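Local atomic coordinates of endo-1,3-beta-glucanase, family GH16 (Zobellia galactanivorans, PDB entry 4CRQ), a protein that probably hydrolyses internal beta-1,3-glucosidic bonds of laminarin, the present chain being the GH16 catalytic module of a longer modular laminarinase. Residues A[9-12]-A[13-17]; A[99-102]-A[103-107]; A[211-215]-A[216-220]. The protein carries 1 engineered substitution. All blocks are in the same frame, centred on the assembly; numbering follows the deposited sequence.

Contact 1 (A[9-12]-A[13-17]); sequences DEFD and DGIGP. With CA (calcium ion), chain C.
D9 and G16 are bonded across a tight local loop that follows strand 4-9 and folds back beside a bound calcium ion. G16 N donates to D9 OD2 at 2.9 Å, on the syn lone pair of the carboxylate. OD1 accepts from F11 N at 3.0 Å and so closes an Asx turn. That donor comes from the anti side, 31° out of the carboxylate plane. OD1 also takes a proton from water 1 at 2.6 Å, and the same water donates to G14 O. CG of D9 lies anti to the backbone N (chi1 -165°), which carries the carboxylate over to the returning chain. The F11 ring has D9 OD1 over the rim of one face and I15 CA at its edge. Its CE1 meets I15 CG2 at 4.3 Å, and F11 CA points a C-H at G14 O. The turn presents E10 O to the calcium at 2.3 Å; G48 and D225 also bind the ion. Second-shell bonds run from water 2 to E10 OE1 and from water 3 to D12 OD1, both waters being calcium ligands. E10 OE1 also pairs with R228, and D9 OD2 also accepts from W19. With an alanine here instead of D9, F11 N, G16 N and W19 NE1 would probably lose their shared acceptor, and water 1 one of its two partners, so the loop is likely to be held less firmly. One carboxylate thus ties together both limbs of the loop and a water, while the neighbouring carbonyl serves the metal.

Contact 2 (A[99-102]-A[103-107]); sequences WMLG and NNITS
L101 and I105 meet through their CD1 methyls, 4.1 Å apart, where strand 94-102 ends and the chain turns into helix 105-108. The second segment begins at N103, whose ND2 donates to S76 OG. N104 follows at the N-cap position, but its side chain makes no capping bond. Its CG sits between the backbone N and the carbonyl carbon (chi1 67°). This folds the amide back beside the turn, with OD1 4.0 Å from G102 C, while ND2 is held by E191 OE1. I105 then closes a type I beta turn. Its N donates to G102 O at 3.1 Å, with an N-H...O angle of 156°. The donor stands above the carbonyl plane and not on a lone pair. I105 CB and CG2 are both near this oxygen, CG2 at 3.5 Å. CG1 is anti to the backbone N (chi1 -168°), which carries CD1 back to L101, and the two side chains cross obliquely. S107 ends the segment. Its backbone N donates to N104 O at 2.8 Å, which ties the first helical turn to the N-cap residue. Around the contact, strand 94-102 runs antiparallel between strand 196-204 and strand 115-117. L101 packs on F197 and L199 of the first and on E115 of the second. I105 and T106 reach the loop residue Q72, so the short helix follows directly on the strand, with the loop at Q72 beside it.

Contact 3 (A[211-215]-A[216-220]); sequences FDVDQ and SKLPA
D214 OD1 and S216 OG form a short hydrogen bond of 2.6 Å, the hydroxyl donating. It lies at the surface, at the start of a short 3-10 turn. The hydroxyl comes to the syn side of OD1, a little out of the carboxylate plane. The same oxygen takes a second, weak bond from S216 N at 3.0 Å, so S216 supplies both donors. CG of D214 is anti to the backbone N (chi1 179°), and this swings the carboxylate forward over the turn. The other oxygen, OD2, lies 3.4 Å from K217 CG, the lysine chain slanting across the aspartate side chain. K217 is bent at its second torsion, and its NZ stays 4.9 Å from D214 OD2. The opposite charges are therefore near, but they make no salt bridge. Two backbone bonds carry the turn itself. K217 N donates to D214 O at 3.1 Å, with an N-H...O angle of 160°. L218 N donates to Q215 O at 3.0 Å, with a similar angle of 156°. Each donor stands above the carbonyl plane, not on a lone pair. D214 also has a backbone bond with Q92, and A220 with A54. The amide of Q215 points out of the contact; its NE2 donates to Y64 OH and weakly to Q63 OE1. On the apolar side V213 CG1 touches L218 CD1 at 4.1 Å, the two side chains crossing at about a right angle. A cis peptide bond precedes P219, just before strand 220-231. V213 and L218 both pack on Y64 of strand 62-70. L218 also touches A54 and H56 of strand 49-59 and L94 of strand 94-102, so the turn lies against these strands.

The three contacts come in series along the chain, and none touches another. Contacts 1 and 2 have centres about 23 Å apart, and the centre of contact 3 lies about 28 Å from that of contact 1 and 30 Å from that of contact 2. Contacts 2 and 3 are on opposite sides of the chain's centre. All three lie where the chain turns beside strands of the beta-jelly-roll sandwich of GH16 enzymes. Strand 220-231 follows contact 3, carries the calcium ligand D225 and pairs with strand 4-9, which leads into contact 1. Strand 94-102 ends in contact 2, and its first residue, L94, packs on contact 3. Shared strands thus connect widely separated turns of the domain.

Contact 1 (A[9-12]-A[13-17])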
ATOM      1  N   ASP A   9      -5.510   7.943 -11.470  1.00 19.14           N
ATOM      2  CA  ASP A   9      -4.672   9.112 -11.268  1.00 19.94           C
ATOM      3  C   ASP A   9      -3.422   8.788 -12.080  1.00 20.60           C
ATOM      4  O   ASP A   9      -2.686   7.858 -11.726  1.00 20.38           O
ATOM      5  CB  ASP A   9      -4.317   9.434  -9.801  1.00 20.49           C
ATOM      6  CG  ASP A   9      -3.757  10.860  -9.662  1.00 20.56           C
ATOM      7  OD1 ASP A   9      -3.223  11.410 -10.674  1.00 22.64           O
ATOM      8  OD2 ASP A   9      -3.857  11.437  -8.571  1.00 21.72           O
ATOM      9  N   GLU A  10      -3.197   9.525 -13.171  1.00 20.25           N
ATOM     10  CA  GLU A  10      -2.046   9.334 -14.078  1.00 19.13           C
ATOM     11  C   GLU A  10      -0.829  10.184 -13.678  1.00 19.03           C
ATOM     12  O   GLU A  10       0.240  10.025 -14.274  1.00 20.07           O
ATOM     13  CB  GLU A  10      -2.440   9.693 -15.524  1.00 21.35           C
ATOM     14  CG  GLU A  10      -3.597   8.860 -16.071  1.00 24.22           C
ATOM     15  CD  GLU A  10      -3.301   7.365 -16.148  1.00 23.58           C
ATOM     16  OE1 GLU A  10      -2.194   7.002 -16.622  1.00 25.09           O
ATOM     17  OE2 GLU A  10      -4.170   6.555 -15.754  1.00 25.77           O
ATOM     18  N   PHE A  11      -0.993  11.089 -12.700  1.00 19.26           N
ATOM     19  CA  PHE A  11       0.105  11.965 -12.247  1.00 20.57           C
ATOM     20  C   PHE A  11       0.779  12.725 -13.410  1.00 21.82           C
ATOM     21  O   PHE A  11       2.007  12.861 -13.429  1.00 24.53           O
ATOM     22  CB  PHE A  11       1.124  11.138 -11.400  1.00 20.55           C
ATOM     23  CG  PHE A  11       0.492  10.455 -10.214  1.00 19.63           C
ATOM     24  CD1 PHE A  11      -0.012  11.207  -9.144  1.00 21.60           C
ATOM     25  CD2 PHE A  11       0.372   9.061 -10.181  1.00 18.13           C
ATOM     26  CE1 PHE A  11      -0.609  10.575  -8.055  1.00 22.50           C
ATOM     27  CE2 PHE A  11      -0.211   8.401  -9.076  1.00 19.36           C
ATOM     28  CZ  PHE A  11      -0.717   9.180  -8.020  1.00 19.74           C
ATOM     29  N   ASP A  12      -0.015  13.220 -14.381  1.00 23.95           N
ATOM     30  CA  ASP A  12       0.586  13.889 -15.551  1.00 30.39           C
ATOM     31  C   ASP A  12       1.504  15.051 -15.181  1.00 33.80           C
ATOM     32  O   ASP A  12       2.665  15.087 -15.607  1.00 41.11           O
ATOM     33  CB  ASP A  12      -0.474  14.364 -16.554  1.00 36.33           C
ATOM     34  CG  ASP A  12      -1.219  13.223 -17.227  1.00 41.91           C
ATOM     35  OD1 ASP A  12      -0.726  12.079 -17.318  1.00 37.75           O
ATOM     36  OD2 ASP A  12      -2.343  13.492 -17.698  1.00 43.76           O
ATOM     37  N   ASP A  13       0.985  15.976 -14.375  1.00 39.21           N
ATOM     38  CA  ASP A  13       1.720  17.205 -13.994  1.00 40.10           C
ATOM     39  C   ASP A  13       1.637  17.541 -12.516  1.00 39.38           C
ATOM     40  O   ASP A  13       2.448  18.344 -12.005  1.00 47.13           O
ATOM     41  CB  ASP A  13       1.213  18.387 -14.834  1.00 44.47           C
ATOM     42  CG  ASP A  13       1.594  18.279 -16.313  1.00 58.52           C
ATOM     43  OD1 ASP A  13       2.810  18.303 -16.632  1.00 61.39           O
ATOM     44  OD2 ASP A  13       0.673  18.180 -17.162  1.00 59.03           O
ATOM     45  N   GLY A  14       0.656  16.937 -11.845  1.00 33.26           N
ATOM     46  CA  GLY A  14       0.482  17.087 -10.417  1.00 31.22           C
ATOM     47  C   GLY A  14      -0.271  15.921  -9.827  1.00 26.79           C
ATOM     48  O   GLY A  14      -0.662  14.964 -10.537  1.00 27.89           O
ATOM     49  N   ILE A  15      -0.463  15.999  -8.515  1.00 27.01           N
ATOM     50  CA  ILE A  15      -1.168  14.964  -7.762  1.00 25.21           C
ATOM     51  C   ILE A  15      -2.648  15.277  -7.935  1.00 24.09           C
ATOM     52  O   ILE A  15      -3.056  16.463  -7.817  1.00 29.69           O
ATOM     53  CB  ILE A  15      -0.689  14.888  -6.288  1.00 26.10           C
ATOM     54  CG1 ILE A  15       0.813  14.502  -6.275  1.00 26.16           C
ATOM     55  CG2 ILE A  15      -1.551  13.910  -5.481  1.00 26.28           C
ATOM     56  CD1 ILE A  15       1.519  14.384  -4.932  1.00 26.04           C
ATOM     57  N   GLY A  16      -3.449  14.251  -8.222  1.00 26.36           N
ATOM     58  CA  GLY A  16      -4.890  14.457  -8.463  1.00 25.45           C
ATOM     59  C   GLY A  16      -5.680  14.858  -7.222  1.00 24.80           C
ATOM     60  O   GLY A  16      -5.135  14.841  -6.117  1.00 26.51           O
ATOM     61  N   PRO A  17      -6.977  15.189  -7.401  1.00 25.01           N
ATOM     62  CA  PRO A  17      -7.818  15.762  -6.324  1.00 26.72           C
ATOM     63  C   PRO A  17      -8.289  14.762  -5.242  1.00 20.46           C
ATOM     64  O   PRO A  17      -8.908  15.216  -4.238  1.00 27.35           O
ATOM     65  CB  PRO A  17      -9.016  16.346  -7.099  1.00 30.84           C
ATOM     66  CG  PRO A  17      -9.123  15.478  -8.299  1.00 30.30           C
ATOM     67  CD  PRO A  17      -7.720  15.061  -8.673  1.00 26.28           C
TER
HETATM   68 CA    CA C 260       1.913   8.786 -15.312  1.00 24.23          CA
HETATM   69  O   HOH W   1      -3.091  13.914 -11.513  1.00 27.68           O
HETATM   70  O   HOH W   2       0.413   7.606 -16.655  1.00 25.42           O
HETATM   71  O   HOH W   3       1.436  10.872 -16.754  1.00 33.29           O
HETATM   72  O   HOH W   4       3.320   9.096 -17.397  1.00 32.05           O

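Contact 2 (A[99-102]-A[103-107])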
ATOM      1  N   TRP A  99      -1.820  -0.285  -0.992  1.00 18.39           N
ATOM      2  CA  TRP A  99      -2.793  -1.045  -0.210  1.00 18.43           C
ATOM      3  C   TRP A  99      -4.129  -0.401  -0.052  1.00 20.46           C
ATOM      4  O   TRP A  99      -4.355   0.670  -0.622  1.00 19.59           O
ATOM      5  CB  TRP A  99      -2.167  -1.413   1.141  1.00 19.11           C
ATOM      6  CG  TRP A  99      -1.570  -0.281   1.960  1.00 19.72           C
ATOM      7  CD1 TRP A  99      -0.582   0.642   1.595  1.00 20.61           C
ATOM      8  CD2 TRP A  99      -1.883   0.033   3.347  1.00 19.69           C
ATOM      9  NE1 TRP A  99      -0.283   1.487   2.636  1.00 20.24           N
ATOM     10  CE2 TRP A  99      -1.040   1.176   3.721  1.00 19.61           C
ATOM     11  CE3 TRP A  99      -2.762  -0.497   4.292  1.00 21.26           C
ATOM     12  CZ2 TRP A  99      -1.089   1.740   4.997  1.00 22.94           C
ATOM     13  CZ3 TRP A  99      -2.799   0.066   5.563  1.00 24.90           C
ATOM     14  CH2 TRP A  99      -1.985   1.164   5.913  1.00 24.59           C
ATOM     15  N   MET A 100      -5.029  -1.042   0.697  1.00 20.17           N
ATOM     16  CA  MET A 100      -6.412  -0.556   0.825  1.00 18.87           C
ATOM     17  C   MET A 100      -6.910  -0.848   2.220  1.00 21.16           C
ATOM     18  O   MET A 100      -6.521  -1.854   2.827  1.00 21.76           O
ATOM     19  CB  MET A 100      -7.345  -1.271  -0.172  1.00 21.57           C
ATOM     20  CG  MET A 100      -6.868  -1.216  -1.630  1.00 21.50           C
ATOM     21  SD  MET A 100      -8.011  -2.016  -2.767  1.00 23.92           S
ATOM     22  CE  MET A 100      -9.262  -0.748  -2.938  1.00 24.86           C
ATOM     23  N   LEU A 101      -7.763   0.025   2.735  1.00 20.44           N
ATOM     24  CA  LEU A 101      -8.411  -0.173   4.048  1.00 21.05           C
ATOM     25  C   LEU A 101      -9.913   0.050   3.949  1.00 22.32           C
ATOM     26  O   LEU A 101     -10.348   0.893   3.154  1.00 23.35           O
ATOM     27  CB  LEU A 101      -7.839   0.809   5.075  1.00 23.45           C
ATOM     28  CG  LEU A 101      -6.438   0.537   5.657  1.00 21.12           C
ATOM     29  CD1 LEU A 101      -5.872   1.781   6.334  1.00 23.79           C
ATOM     30  CD2 LEU A 101      -6.422  -0.643   6.613  1.00 24.37           C
ATOM     31  N   GLY A 102     -10.718  -0.645   4.762  1.00 22.40           N
ATOM     32  CA  GLY A 102     -12.170  -0.441   4.717  1.00 24.80           C
ATOM     33  C   GLY A 102     -12.537   0.966   5.167  1.00 26.18           C
ATOM     34  O   GLY A 102     -11.958   1.487   6.142  1.00 26.20           O
ATOM     35  N   ASN A 103     -13.480   1.590   4.450  1.00 25.93           N
ATOM     36  CA  ASN A 103     -14.052   2.896   4.867  1.00 26.97           C
ATOM     37  C   ASN A 103     -14.500   2.920   6.315  1.00 29.45           C
ATOM     38  O   ASN A 103     -14.434   3.965   6.974  1.00 29.88           O
ATOM     39  CB  ASN A 103     -15.277   3.251   4.036  1.00 29.65           C
ATOM     40  CG  ASN A 103     -14.938   3.793   2.667  1.00 27.27           C
ATOM     41  OD1 ASN A 103     -13.763   3.984   2.309  1.00 28.71           O
ATOM     42  ND2 ASN A 103     -15.972   4.047   1.888  1.00 27.01           N
ATOM     43  N   ASN A 104     -14.968   1.769   6.814  1.00 27.40           N
ATOM     44  CA  ASN A 104     -15.521   1.722   8.184  1.00 29.62           C
ATOM     45  C   ASN A 104     -14.466   1.706   9.313  1.00 28.06           C
ATOM     46  O   ASN A 104     -14.819   1.524  10.491  1.00 34.15           O
ATOM     47  CB  ASN A 104     -16.538   0.574   8.328  1.00 32.67           C
ATOM     48  CG  ASN A 104     -15.910  -0.811   8.208  1.00 29.49           C
ATOM     49  OD1 ASN A 104     -14.708  -0.963   7.916  1.00 33.27           O
ATOM     50  ND2 ASN A 104     -16.725  -1.833   8.421  1.00 31.62           N
ATOM     51  N   ILE A 105     -13.189   1.896   8.953  1.00 29.46           N
ATOM     52  CA  ILE A 105     -12.098   1.992   9.941  1.00 28.71           C
ATOM     53  C   ILE A 105     -12.457   3.034  11.019  1.00 29.57           C
ATOM     54  O   ILE A 105     -12.130   2.868  12.193  1.00 33.92           O
ATOM     55  CB  ILE A 105     -10.718   2.287   9.268  1.00 29.59           C
ATOM     56  CG1 ILE A 105      -9.569   2.074  10.278  1.00 29.94           C
ATOM     57  CG2 ILE A 105     -10.668   3.658   8.556  1.00 30.54           C
ATOM     58  CD1 ILE A 105      -8.167   2.050   9.704  1.00 31.30           C
ATOM     59  N   THR A 106     -13.137   4.106  10.595  1.00 32.65           N
ATOM     60  CA  THR A 106     -13.556   5.188  11.504  1.00 35.49           C
ATOM     61  C   THR A 106     -14.561   4.730  12.577  1.00 33.36           C
ATOM     62  O   THR A 106     -14.679   5.386  13.624  1.00 40.88           O
ATOM     63  CB  THR A 106     -14.113   6.396  10.724  1.00 36.62           C
ATOM     64  OG1 THR A 106     -15.133   5.944   9.821  1.00 39.39           O
ATOM     65  CG2 THR A 106     -12.992   7.096   9.932  1.00 38.02           C
ATOM     66  N   SER A 107     -15.270   3.625  12.337  1.00 36.09           N
ATOM     67  CA  SER A 107     -16.207   3.125  13.350  1.00 38.70           C
ATOM     68  C   SER A 107     -15.828   1.779  13.969  1.00 35.95           C
ATOM     69  O   SER A 107     -16.057   1.600  15.115  1.00 48.96           O
ATOM     70  CB  SER A 107     -17.658   3.121  12.845  1.00 43.84           C
ATOM     71  OG  SER A 107     -17.795   2.357  11.672  1.00 44.92           O
TER

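Contact 3 (A[211-215]-A[216-220])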
ATOM      1  N   PHE A 211      15.104  -2.590  12.216  1.00 27.73           N
ATOM      2  CA  PHE A 211      15.485  -1.223  12.649  1.00 26.59           C
ATOM      3  C   PHE A 211      16.848  -0.709  12.181  1.00 27.24           C
ATOM      4  O   PHE A 211      17.286   0.373  12.587  1.00 30.02           O
ATOM      5  CB  PHE A 211      15.273  -1.128  14.188  1.00 27.44           C
ATOM      6  CG  PHE A 211      13.875  -1.495  14.574  1.00 26.65           C
ATOM      7  CD1 PHE A 211      12.824  -0.571  14.364  1.00 32.42           C
ATOM      8  CD2 PHE A 211      13.573  -2.767  15.118  1.00 34.07           C
ATOM      9  CE1 PHE A 211      11.516  -0.902  14.696  1.00 31.10           C
ATOM     10  CE2 PHE A 211      12.247  -3.096  15.452  1.00 33.80           C
ATOM     11  CZ  PHE A 211      11.225  -2.160  15.232  1.00 32.75           C
ATOM     12  N   ASP A 212      17.485  -1.488  11.310  1.00 25.24           N
ATOM     13  CA  ASP A 212      18.737  -1.081  10.680  1.00 29.14           C
ATOM     14  C   ASP A 212      18.379  -0.477   9.338  1.00 25.95           C
ATOM     15  O   ASP A 212      17.598  -1.059   8.558  1.00 30.43           O
ATOM     16  CB  ASP A 212      19.675  -2.265  10.544  1.00 31.66           C
ATOM     17  CG  ASP A 212      19.995  -2.895  11.897  1.00 35.75           C
ATOM     18  OD1 ASP A 212      19.894  -2.200  12.932  1.00 43.24           O
ATOM     19  OD2 ASP A 212      20.361  -4.082  11.958  1.00 43.45           O
ATOM     20  N   VAL A 213      18.938   0.706   9.078  1.00 25.35           N
ATOM     21  CA  VAL A 213      18.680   1.437   7.851  1.00 24.54           C
ATOM     22  C   VAL A 213      19.990   1.726   7.160  1.00 21.94           C
ATOM     23  O   VAL A 213      20.943   2.252   7.795  1.00 22.43           O
ATOM     24  CB  VAL A 213      17.934   2.771   8.141  1.00 20.50           C
ATOM     25  CG1 VAL A 213      17.674   3.605   6.854  1.00 21.30           C
ATOM     26  CG2 VAL A 213      16.629   2.515   8.933  1.00 23.67           C
ATOM     27  N   ASP A 214      20.048   1.397   5.864  1.00 22.80           N
ATOM     28  CA  ASP A 214      21.198   1.781   5.055  1.00 22.17           C
ATOM     29  C   ASP A 214      20.964   3.236   4.576  1.00 21.93           C
ATOM     30  O   ASP A 214      20.325   3.477   3.532  1.00 22.51           O
ATOM     31  CB  ASP A 214      21.401   0.817   3.885  1.00 23.88           C
ATOM     32  CG  ASP A 214      22.579   1.202   3.004  1.00 24.57           C
ATOM     33  OD1 ASP A 214      23.255   2.230   3.275  1.00 24.74           O
ATOM     34  OD2 ASP A 214      22.828   0.478   2.023  1.00 28.16           O
ATOM     35  N   GLN A 215      21.491   4.199   5.337  1.00 21.29           N
ATOM     36  CA  GLN A 215      21.244   5.611   5.028  1.00 24.09           C
ATOM     37  C   GLN A 215      21.955   6.034   3.742  1.00 22.25           C
ATOM     38  O   GLN A 215      21.586   7.089   3.168  1.00 22.13           O
ATOM     39  CB  GLN A 215      21.607   6.523   6.202  1.00 21.52           C
ATOM     40  CG  GLN A 215      20.914   6.137   7.515  1.00 23.24           C
ATOM     41  CD  GLN A 215      21.355   6.997   8.686  1.00 23.77           C
ATOM     42  OE1 GLN A 215      22.438   7.604   8.656  1.00 23.29           O
ATOM     43  NE2 GLN A 215      20.524   7.056   9.728  1.00 22.59           N
ATOM     44  N   SER A 216      22.941   5.239   3.271  1.00 24.33           N
ATOM     45  CA  SER A 216      23.620   5.544   2.007  1.00 25.39           C
ATOM     46  C   SER A 216      22.665   5.384   0.792  1.00 22.93           C
ATOM     47  O   SER A 216      22.978   5.875  -0.311  1.00 24.66           O
ATOM     48  CB  SER A 216      24.881   4.688   1.783  1.00 26.54           C
ATOM     49  OG  SER A 216      24.551   3.364   1.373  1.00 26.67           O
ATOM     50  N   LYS A 217      21.520   4.719   0.995  1.00 22.99           N
ATOM     51  CA  LYS A 217      20.505   4.577  -0.050  1.00 22.99           C
ATOM     52  C   LYS A 217      19.456   5.715  -0.012  1.00 23.59           C
ATOM     53  O   LYS A 217      18.501   5.734  -0.808  1.00 24.96           O
ATOM     54  CB  LYS A 217      19.828   3.202   0.042  1.00 23.52           C
ATOM     55  CG  LYS A 217      20.760   2.011  -0.134  1.00 28.03           C
ATOM     56  CD  LYS A 217      21.515   2.004  -1.463  1.00 33.10           C
ATOM     57  CE  LYS A 217      22.346   0.737  -1.560  1.00 43.86           C
ATOM     58  NZ  LYS A 217      23.113   0.630  -2.828  1.00 53.24           N
ATOM     59  N   LEU A 218      19.631   6.660   0.904  1.00 22.42           N
ATOM     60  CA  LEU A 218      18.699   7.796   1.043  1.00 21.39           C
ATOM     61  C   LEU A 218      19.355   9.041   0.392  1.00 21.53           C
ATOM     62  O   LEU A 218      20.572   9.204   0.553  1.00 26.91           O
ATOM     63  CB  LEU A 218      18.336   8.030   2.520  1.00 20.38           C
ATOM     64  CG  LEU A 218      17.744   6.815   3.239  1.00 22.28           C
ATOM     65  CD1 LEU A 218      17.573   7.111   4.728  1.00 22.15           C
ATOM     66  CD2 LEU A 218      16.409   6.373   2.636  1.00 24.32           C
ATOM     67  N   PRO A 219      18.597   9.906  -0.326  1.00 22.93           N
ATOM     68  CA  PRO A 219      17.157   9.850  -0.519  1.00 20.70           C
ATOM     69  C   PRO A 219      16.783   8.712  -1.488  1.00 20.15           C
ATOM     70  O   PRO A 219      17.492   8.481  -2.481  1.00 22.99           O
ATOM     71  CB  PRO A 219      16.831  11.233  -1.082  1.00 20.27           C
ATOM     72  CG  PRO A 219      18.102  11.677  -1.760  1.00 22.64           C
ATOM     73  CD  PRO A 219      19.210  11.096  -0.956  1.00 23.96           C
ATOM     74  N   ALA A 220      15.678   8.019  -1.183  1.00 18.75           N
ATOM     75  CA  ALA A 220      15.187   6.871  -1.962  1.00 17.30           C
ATOM     76  C   ALA A 220      13.850   7.259  -2.581  1.00 18.06           C
ATOM     77  O   ALA A 220      13.001   7.776  -1.868  1.00 22.33           O
ATOM     78  CB  ALA A 220      15.037   5.677  -1.062  1.00 20.55           C
TER